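Local atomic coordinates of minor fimbrium subunit Mfa5 (Porphyromonas gingivalis ATCC 33277, PDB entry 6TO1), a protein that serves as an accessory subunit of the minor fimbriae, surface filaments that mediate biofilm formation and adhesion to host cells and other oral bacteria. Residues Asp474-Asn486 and Ile626-Tyr638. Sequence-based numbering, arbitrary orientation.
Sequences DLDYIQNNDIPVN and IGISWKKPAGNAY
The short helix 475-480, which directly follows strand 463-473, sits on the turn between strands 624-628 and 634-643, the latter paired in parallel with strand 530-539; Lys632 of that turn extends its side chain to the C-terminal part of the helix. Its chain bends at chi2 (-61°) and brings Lys632 NZ to the backbone carbonyls of Ile478 and Gln479 in the last part of the helix and of Asn481 just beyond. Lys632 NZ donates to Gln479 O at 3.1 Å, coming from above the carbonyl plane; its bonds to Ile478 O and Asn481 O are weak. The charge is answered by Asp482, whose OD1 forms a salt bridge to Lys632 NZ at 2.9 Å, met on its anti side and somewhat out of the carboxylate plane. A water also accepts from Lys632 NZ.

Beside this cluster Gln479 bends back over the turn: its OE1 accepts from Ala634 N at 3.0 Å, although a crowded contact makes the position of OE1 less certain, while NE2 goes through a water to Gly627 O and Lys632 O. Beneath the helix the ring of Pro633 is the apolar floor. Leu475 CG rests on Pro633 CG at 3.7 Å, and Ile478 CG2 meets Pro633 CD at the same distance. Farther along, Val485 CG1 touches the edge of the Trp630 ring at CH2 (3.7 Å). Asp476 turns to Lys534 of strand 530-539 in a salt bridge.

One ammonium group thus has a firm carboxylate partner, one firm carbonyl and two weaker ones; its charge would probably offset the negative end of the helix dipole as well as Asp482, tying two beta-sheet regions together.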
ATOM      1  N   ASP A 474     -34.486 -17.474  -5.499  1.00 25.75           N
ATOM      2  CA  ASP A 474     -35.728 -17.426  -6.289  1.00 25.27           C
ATOM      3  C   ASP A 474     -36.181 -18.875  -6.472  1.00 22.31           C
ATOM      4  O   ASP A 474     -35.681 -19.600  -7.344  1.00 20.34           O
ATOM      5  CB  ASP A 474     -35.465 -16.711  -7.609  1.00 25.32           C
ATOM      6  CG  ASP A 474     -36.661 -16.665  -8.525  1.00 26.79           C
ATOM      7  OD1 ASP A 474     -37.659 -17.368  -8.289  1.00 26.32           O
ATOM      8  OD2 ASP A 474     -36.576 -15.913  -9.507  1.00 30.59           O
ATOM      9  N   LEU A 475     -37.084 -19.326  -5.594  1.00 23.11           N
ATOM     10  CA  LEU A 475     -37.401 -20.751  -5.534  1.00 23.79           C
ATOM     11  C   LEU A 475     -37.996 -21.259  -6.845  1.00 21.95           C
ATOM     12  O   LEU A 475     -37.703 -22.381  -7.274  1.00 21.70           O
ATOM     13  CB  LEU A 475     -38.371 -21.020  -4.377  1.00 24.97           C
ATOM     14  CG  LEU A 475     -37.701 -21.274  -3.028  1.00 27.77           C
ATOM     15  CD1 LEU A 475     -36.983 -20.018  -2.534  1.00 29.04           C
ATOM     16  CD2 LEU A 475     -38.683 -21.762  -1.956  1.00 26.91           C
ATOM     17  N   ASP A 476     -38.881 -20.476  -7.465  1.00 30.42           N
ATOM     18  CA  ASP A 476     -39.531 -20.960  -8.683  1.00 28.81           C
ATOM     19  C   ASP A 476     -38.530 -21.062  -9.832  1.00 29.67           C
ATOM     20  O   ASP A 476     -38.594 -21.994 -10.639  1.00 25.94           O
ATOM     21  CB  ASP A 476     -40.676 -20.037  -9.081  1.00 27.77           C
ATOM     22  CG  ASP A 476     -41.887 -20.144  -8.155  1.00 32.57           C
ATOM     23  OD1 ASP A 476     -42.137 -21.223  -7.588  1.00 35.52           O
ATOM     24  OD2 ASP A 476     -42.588 -19.127  -8.006  1.00 49.28           O
ATOM     25  N   TYR A 477     -37.602 -20.110  -9.930  1.00 23.01           N
ATOM     26  CA  TYR A 477     -36.552 -20.223 -10.940  1.00 23.74           C
ATOM     27  C   TYR A 477     -35.713 -21.477 -10.722  1.00 23.14           C
ATOM     28  O   TYR A 477     -35.413 -22.217 -11.671  1.00 25.66           O
ATOM     29  CB  TYR A 477     -35.662 -18.977 -10.933  1.00 25.66           C
ATOM     30  CG  TYR A 477     -34.670 -19.002 -12.064  1.00 22.08           C
ATOM     31  CD1 TYR A 477     -34.953 -18.383 -13.279  1.00 29.59           C
ATOM     32  CD2 TYR A 477     -33.470 -19.677 -11.933  1.00 25.18           C
ATOM     33  CE1 TYR A 477     -34.045 -18.427 -14.322  1.00 30.30           C
ATOM     34  CE2 TYR A 477     -32.571 -19.737 -12.961  1.00 27.86           C
ATOM     35  CZ  TYR A 477     -32.853 -19.102 -14.145  1.00 33.82           C
ATOM     36  OH  TYR A 477     -31.934 -19.176 -15.156  1.00 35.84           O
ATOM     37  N   ILE A 478     -35.283 -21.712  -9.478  1.00 21.00           N
ATOM     38  CA  ILE A 478     -34.479 -22.888  -9.168  1.00 22.03           C
ATOM     39  C   ILE A 478     -35.266 -24.157  -9.473  1.00 23.85           C
ATOM     40  O   ILE A 478     -34.732 -25.119 -10.030  1.00 20.20           O
ATOM     41  CB  ILE A 478     -34.009 -22.836  -7.699  1.00 21.07           C
ATOM     42  CG1 ILE A 478     -33.038 -21.644  -7.521  1.00 25.18           C
ATOM     43  CG2 ILE A 478     -33.373 -24.109  -7.279  1.00 20.36           C
ATOM     44  CD1 ILE A 478     -32.757 -21.295  -6.125  1.00 24.69           C
ATOM     45  N   GLN A 479     -36.557 -24.166  -9.149  1.00 23.01           N
ATOM     46  CA  GLN A 479     -37.381 -25.326  -9.466  1.00 22.87           C
ATOM     47  C   GLN A 479     -37.421 -25.585 -10.963  1.00 21.94           C
ATOM     48  O   GLN A 479     -37.338 -26.739 -11.402  1.00 25.99           O
ATOM     49  CB  GLN A 479     -38.811 -25.114  -8.939  1.00 25.49           C
ATOM     50  CG  GLN A 479     -39.707 -26.341  -9.115  1.00 26.60           C
ATOM     51  CD  GLN A 479     -39.367 -27.455  -8.150  1.00 28.89           C
ATOM     52  OE1 GLN A 479     -38.693 -27.238  -7.153  1.00 25.12           O
ATOM     53  NE2 GLN A 479     -39.843 -28.661  -8.442  1.00 29.82           N
ATOM     54  N   ASN A 480     -37.546 -24.533 -11.766  1.00 23.53           N
ATOM     55  CA  ASN A 480     -37.774 -24.665 -13.192  1.00 23.75           C
ATOM     56  C   ASN A 480     -36.502 -24.762 -14.017  1.00 31.36           C
ATOM     57  O   ASN A 480     -36.594 -24.890 -15.244  1.00 30.85           O
ATOM     58  CB  ASN A 480     -38.605 -23.480 -13.671  1.00 27.20           C
ATOM     59  CG  ASN A 480     -39.995 -23.478 -13.077  1.00 33.11           C
ATOM     60  OD1 ASN A 480     -40.505 -24.509 -12.695  1.00 28.71           O
ATOM     61  ND2 ASN A 480     -40.578 -22.304 -12.945  1.00 42.11           N
ATOM     62  N   ASN A 481     -35.327 -24.726 -13.390  1.00 23.97           N
ATOM     63  CA  ASN A 481     -34.077 -24.750 -14.132  1.00 27.71           C
ATOM     64  C   ASN A 481     -33.103 -25.691 -13.450  1.00 32.76           C
ATOM     65  O   ASN A 481     -32.956 -25.655 -12.224  1.00 33.29           O
ATOM     66  CB  ASN A 481     -33.472 -23.348 -14.219  1.00 28.65           C
ATOM     67  CG  ASN A 481     -34.233 -22.452 -15.165  1.00 27.70           C
ATOM     68  OD1 ASN A 481     -33.980 -22.452 -16.360  1.00 35.01           O
ATOM     69  ND2 ASN A 481     -35.209 -21.707 -14.637  1.00 23.19           N
ATOM     70  N   ASP A 482     -32.408 -26.501 -14.251  1.00 24.31           N
ATOM     71  CA  ASP A 482     -31.436 -27.448 -13.722  1.00 19.13           C
ATOM     72  C   ASP A 482     -30.079 -26.755 -13.603  1.00 31.19           C
ATOM     73  O   ASP A 482     -29.138 -27.012 -14.349  1.00 23.48           O
ATOM     74  CB  ASP A 482     -31.378 -28.685 -14.608  1.00 26.81           C
ATOM     75  CG  ASP A 482     -32.642 -29.520 -14.497  1.00 34.11           C
ATOM     76  OD1 ASP A 482     -33.195 -29.603 -13.384  1.00 34.94           O
ATOM     77  OD2 ASP A 482     -33.099 -30.063 -15.516  1.00 27.55           O
ATOM     78  N   ILE A 483     -30.003 -25.861 -12.620  1.00 26.21           N
ATOM     79  CA  ILE A 483     -28.777 -25.082 -12.388  1.00 23.51           C
ATOM     80  C   ILE A 483     -27.639 -26.005 -11.975  1.00 20.77           C
ATOM     81  O   ILE A 483     -27.810 -26.855 -11.081  1.00 21.40           O
ATOM     82  CB  ILE A 483     -29.017 -24.011 -11.313  1.00 26.41           C
ATOM     83  CG1 ILE A 483     -29.984 -22.960 -11.841  1.00 27.62           C
ATOM     84  CG2 ILE A 483     -27.668 -23.404 -10.870  1.00 30.64           C
ATOM     85  CD1 ILE A 483     -30.536 -22.078 -10.734  1.00 41.65           C
ATOM     86  N   PRO A 484     -26.433 -25.833 -12.513  1.00 27.10           N
ATOM     87  CA  PRO A 484     -25.307 -26.648 -12.048  1.00 31.65           C
ATOM     88  C   PRO A 484     -24.833 -26.244 -10.659  1.00 27.95           C
ATOM     89  O   PRO A 484     -24.957 -25.095 -10.238  1.00 29.50           O
ATOM     90  CB  PRO A 484     -24.216 -26.377 -13.092  1.00 33.25           C
ATOM     91  CG  PRO A 484     -24.488 -24.966 -13.532  1.00 43.05           C
ATOM     92  CD  PRO A 484     -26.020 -24.825 -13.511  1.00 32.66           C
ATOM     93  N   VAL A 485     -24.271 -27.198  -9.954  1.00 27.16           N
ATOM     94  CA  VAL A 485     -23.677 -26.920  -8.657  1.00 24.04           C
ATOM     95  C   VAL A 485     -22.197 -26.609  -8.848  1.00 24.84           C
ATOM     96  O   VAL A 485     -21.604 -26.923  -9.879  1.00 24.58           O
ATOM     97  CB  VAL A 485     -23.859 -28.087  -7.673  1.00 24.33           C
ATOM     98  CG1 VAL A 485     -25.341 -28.279  -7.350  1.00 25.56           C
ATOM     99  CG2 VAL A 485     -23.262 -29.360  -8.216  1.00 31.84           C
ATOM    100  N   ASN A 486     -21.595 -26.005  -7.837  1.00 24.73           N
ATOM    101  CA  ASN A 486     -20.163 -25.705  -7.837  1.00 24.57           C
ATOM    102  C   ASN A 486     -19.456 -26.743  -6.978  1.00 25.72           C
ATOM    103  O   ASN A 486     -19.564 -26.730  -5.748  1.00 28.24           O
ATOM    104  CB  ASN A 486     -19.888 -24.296  -7.325  1.00 26.26           C
ATOM    105  CG  ASN A 486     -18.401 -23.949  -7.347  1.00 28.77           C
ATOM    106  OD1 ASN A 486     -17.544 -24.816  -7.134  1.00 27.60           O
ATOM    107  ND2 ASN A 486     -18.088 -22.667  -7.584  1.00 25.73           N
ATOM    108  N   ILE A 626     -45.891 -35.009  -2.096  1.00 26.78           N
ATOM    109  CA  ILE A 626     -45.223 -33.906  -2.781  1.00 25.62           C
ATOM    110  C   ILE A 626     -43.829 -33.775  -2.166  1.00 23.88           C
ATOM    111  O   ILE A 626     -43.696 -33.700  -0.937  1.00 26.85           O
ATOM    112  CB  ILE A 626     -45.989 -32.578  -2.652  1.00 26.51           C
ATOM    113  CG1 ILE A 626     -47.433 -32.727  -3.139  1.00 24.33           C
ATOM    114  CG2 ILE A 626     -45.272 -31.453  -3.426  1.00 26.20           C
ATOM    115  CD1 ILE A 626     -47.599 -32.886  -4.617  1.00 22.07           C
ATOM    116  N   GLY A 627     -42.809 -33.723  -3.014  1.00 26.40           N
ATOM    117  CA  GLY A 627     -41.419 -33.758  -2.562  1.00 29.60           C
ATOM    118  C   GLY A 627     -40.656 -32.495  -2.930  1.00 22.45           C
ATOM    119  O   GLY A 627     -40.879 -31.918  -3.997  1.00 21.07           O
ATOM    120  N   ILE A 628     -39.782 -32.069  -2.015  1.00 26.11           N
ATOM    121  CA  ILE A 628     -38.952 -30.881  -2.194  1.00 20.68           C
ATOM    122  C   ILE A 628     -37.542 -31.162  -1.685  1.00 24.90           C
ATOM    123  O   ILE A 628     -37.304 -32.079  -0.891  1.00 26.52           O
ATOM    124  CB  ILE A 628     -39.531 -29.644  -1.467  1.00 24.78           C
ATOM    125  CG1 ILE A 628     -39.775 -29.948   0.017  1.00 26.10           C
ATOM    126  CG2 ILE A 628     -40.803 -29.180  -2.147  1.00 28.19           C
ATOM    127  CD1 ILE A 628     -40.340 -28.777   0.793  1.00 25.99           C
ATOM    128  N   SER A 629     -36.596 -30.348  -2.162  1.00 25.18           N
ATOM    129  CA  SER A 629     -35.206 -30.440  -1.723  1.00 22.84           C
ATOM    130  C   SER A 629     -34.566 -29.065  -1.879  1.00 19.36           C
ATOM    131  O   SER A 629     -35.161 -28.148  -2.446  1.00 22.59           O
ATOM    132  CB  SER A 629     -34.407 -31.447  -2.541  1.00 23.76           C
ATOM    133  OG  SER A 629     -34.197 -30.931  -3.865  1.00 24.56           O
ATOM    134  N   TRP A 630     -33.311 -28.944  -1.443  1.00 26.79           N
ATOM    135  CA  TRP A 630     -32.601 -27.683  -1.640  1.00 25.28           C
ATOM    136  C   TRP A 630     -32.352 -27.376  -3.108  1.00 21.19           C
ATOM    137  O   TRP A 630     -32.227 -26.198  -3.465  1.00 22.46           O
ATOM    138  CB  TRP A 630     -31.293 -27.684  -0.857  1.00 26.82           C
ATOM    139  CG  TRP A 630     -30.201 -28.551  -1.336  1.00 24.76           C
ATOM    140  CD1 TRP A 630     -29.874 -29.787  -0.873  1.00 32.24           C
ATOM    141  CD2 TRP A 630     -29.214 -28.212  -2.312  1.00 24.77           C
ATOM    142  NE1 TRP A 630     -28.756 -30.258  -1.518  1.00 26.12           N
ATOM    143  CE2 TRP A 630     -28.339 -29.310  -2.417  1.00 28.97           C
ATOM    144  CE3 TRP A 630     -29.002 -27.089  -3.130  1.00 23.01           C
ATOM    145  CZ2 TRP A 630     -27.257 -29.323  -3.295  1.00 30.05           C
ATOM    146  CZ3 TRP A 630     -27.918 -27.102  -4.007  1.00 22.68           C
ATOM    147  CH2 TRP A 630     -27.063 -28.215  -4.080  1.00 26.36           C
ATOM    148  N   LYS A 631     -32.323 -28.387  -3.972  0.53 22.22           N
ATOM    149  CA  LYS A 631     -32.178 -28.141  -5.400  0.53 24.69           C
ATOM    150  C   LYS A 631     -33.509 -27.959  -6.116  0.53 22.59           C
ATOM    151  O   LYS A 631     -33.547 -27.356  -7.193  0.53 21.52           O
ATOM    152  CB  LYS A 631     -31.413 -29.290  -6.063  0.53 24.78           C
ATOM    153  CG  LYS A 631     -30.035 -29.542  -5.474  0.53 27.10           C
ATOM    154  CD  LYS A 631     -29.336 -30.703  -6.181  0.53 20.24           C
ATOM    155  CE  LYS A 631     -28.426 -30.222  -7.306  0.53 24.08           C
ATOM    156  NZ  LYS A 631     -29.156 -29.473  -8.351  0.53 31.20           N
ATOM    157  N   LYS A 632     -34.599 -28.478  -5.561  1.00 21.87           N
ATOM    158  CA  LYS A 632     -35.920 -28.376  -6.179  1.00 23.26           C
ATOM    159  C   LYS A 632     -36.878 -28.005  -5.056  1.00 25.93           C
ATOM    160  O   LYS A 632     -37.554 -28.864  -4.481  1.00 26.97           O
ATOM    161  CB  LYS A 632     -36.304 -29.694  -6.860  1.00 26.60           C
ATOM    162  CG  LYS A 632     -35.435 -30.025  -8.072  1.00 26.06           C
ATOM    163  CD  LYS A 632     -35.551 -28.961  -9.168  1.00 26.90           C
ATOM    164  CE  LYS A 632     -34.623 -29.287 -10.363  1.00 25.01           C
ATOM    165  NZ  LYS A 632     -34.623 -28.145 -11.329  1.00 34.87           N
ATOM    166  N   PRO A 633     -36.936 -26.722  -4.696  1.00 22.29           N
ATOM    167  CA  PRO A 633     -37.528 -26.335  -3.408  1.00 22.15           C
ATOM    168  C   PRO A 633     -38.974 -25.882  -3.461  1.00 20.34           C
ATOM    169  O   PRO A 633     -39.472 -25.432  -2.426  1.00 26.60           O
ATOM    170  CB  PRO A 633     -36.630 -25.158  -3.008  1.00 21.60           C
ATOM    171  CG  PRO A 633     -36.446 -24.446  -4.333  1.00 22.36           C
ATOM    172  CD  PRO A 633     -36.179 -25.604  -5.307  1.00 22.30           C
ATOM    173  N   ALA A 634     -39.630 -25.956  -4.620  1.00 24.34           N
ATOM    174  CA  ALA A 634     -40.991 -25.444  -4.796  1.00 21.50           C
ATOM    175  C   ALA A 634     -41.863 -26.557  -5.376  1.00 22.03           C
ATOM    176  O   ALA A 634     -41.922 -26.757  -6.594  1.00 22.46           O
ATOM    177  CB  ALA A 634     -41.001 -24.204  -5.699  1.00 22.23           C
ATOM    178  N   GLY A 635     -42.501 -27.314  -4.500  1.00 24.66           N
ATOM    179  CA  GLY A 635     -43.442 -28.312  -4.950  1.00 28.38           C
ATOM    180  C   GLY A 635     -44.798 -27.718  -5.300  1.00 19.40           C
ATOM    181  O   GLY A 635     -45.182 -26.625  -4.859  1.00 24.17           O
ATOM    182  N   ASN A 636     -45.550 -28.455  -6.126  1.00 22.73           N
ATOM    183  CA  ASN A 636     -46.851 -27.983  -6.590  1.00 22.62           C
ATOM    184  C   ASN A 636     -47.805 -29.167  -6.610  1.00 24.61           C
ATOM    185  O   ASN A 636     -47.539 -30.160  -7.290  1.00 22.23           O
ATOM    186  CB  ASN A 636     -46.782 -27.352  -7.990  1.00 22.08           C
ATOM    187  CG  ASN A 636     -46.099 -26.001  -7.993  1.00 26.79           C
ATOM    188  OD1 ASN A 636     -46.724 -24.959  -7.742  1.00 24.69           O
ATOM    189  ND2 ASN A 636     -44.800 -26.009  -8.259  1.00 31.01           N
ATOM    190  N   ALA A 637     -48.888 -29.065  -5.855  1.00 23.41           N
ATOM    191  CA  ALA A 637     -49.986 -30.024  -5.917  1.00 23.84           C
ATOM    192  C   ALA A 637     -51.098 -29.435  -6.763  1.00 24.16           C
ATOM    193  O   ALA A 637     -51.426 -28.242  -6.638  1.00 23.04           O
ATOM    194  CB  ALA A 637     -50.523 -30.348  -4.528  1.00 22.93           C
ATOM    195  N   TYR A 638     -51.671 -30.275  -7.629  1.00 23.17           N
ATOM    196  CA  TYR A 638     -52.795 -29.903  -8.482  1.00 16.35           C
ATOM    197  C   TYR A 638     -53.990 -30.761  -8.070  1.00 17.74           C
ATOM    198  O   TYR A 638     -54.065 -31.938  -8.415  1.00 23.55           O
ATOM    199  CB  TYR A 638     -52.460 -30.089  -9.944  1.00 21.57           C
ATOM    200  CG  TYR A 638     -51.498 -29.009 -10.385  1.00 22.44           C
ATOM    201  CD1 TYR A 638     -51.970 -27.775 -10.777  1.00 25.76           C
ATOM    202  CD2 TYR A 638     -50.126 -29.211 -10.344  1.00 27.37           C
ATOM    203  CE1 TYR A 638     -51.118 -26.761 -11.163  1.00 33.52           C
ATOM    204  CE2 TYR A 638     -49.258 -28.197 -10.740  1.00 25.36           C
ATOM    205  CZ  TYR A 638     -49.778 -26.969 -11.145  1.00 31.38           C
ATOM    206  OH  TYR A 638     -48.968 -25.912 -11.532  1.00 41.22           O
TER
HETATM  207  O   HOH W   1     -42.903 -23.875  -8.604  1.00 33.82           O
HETATM  208  O   HOH W   2     -32.570 -26.652  -9.553  1.00 25.18           O
HETATM  209  O   HOH W   3     -39.549 -30.444  -6.006  1.00 29.72           O
HETATM  210  O   HOH W   4     -30.906 -30.418 -11.053  1.00 40.72           O
HETATM  211  O   HOH W   5     -27.114 -29.384 -10.765  1.00 39.77           O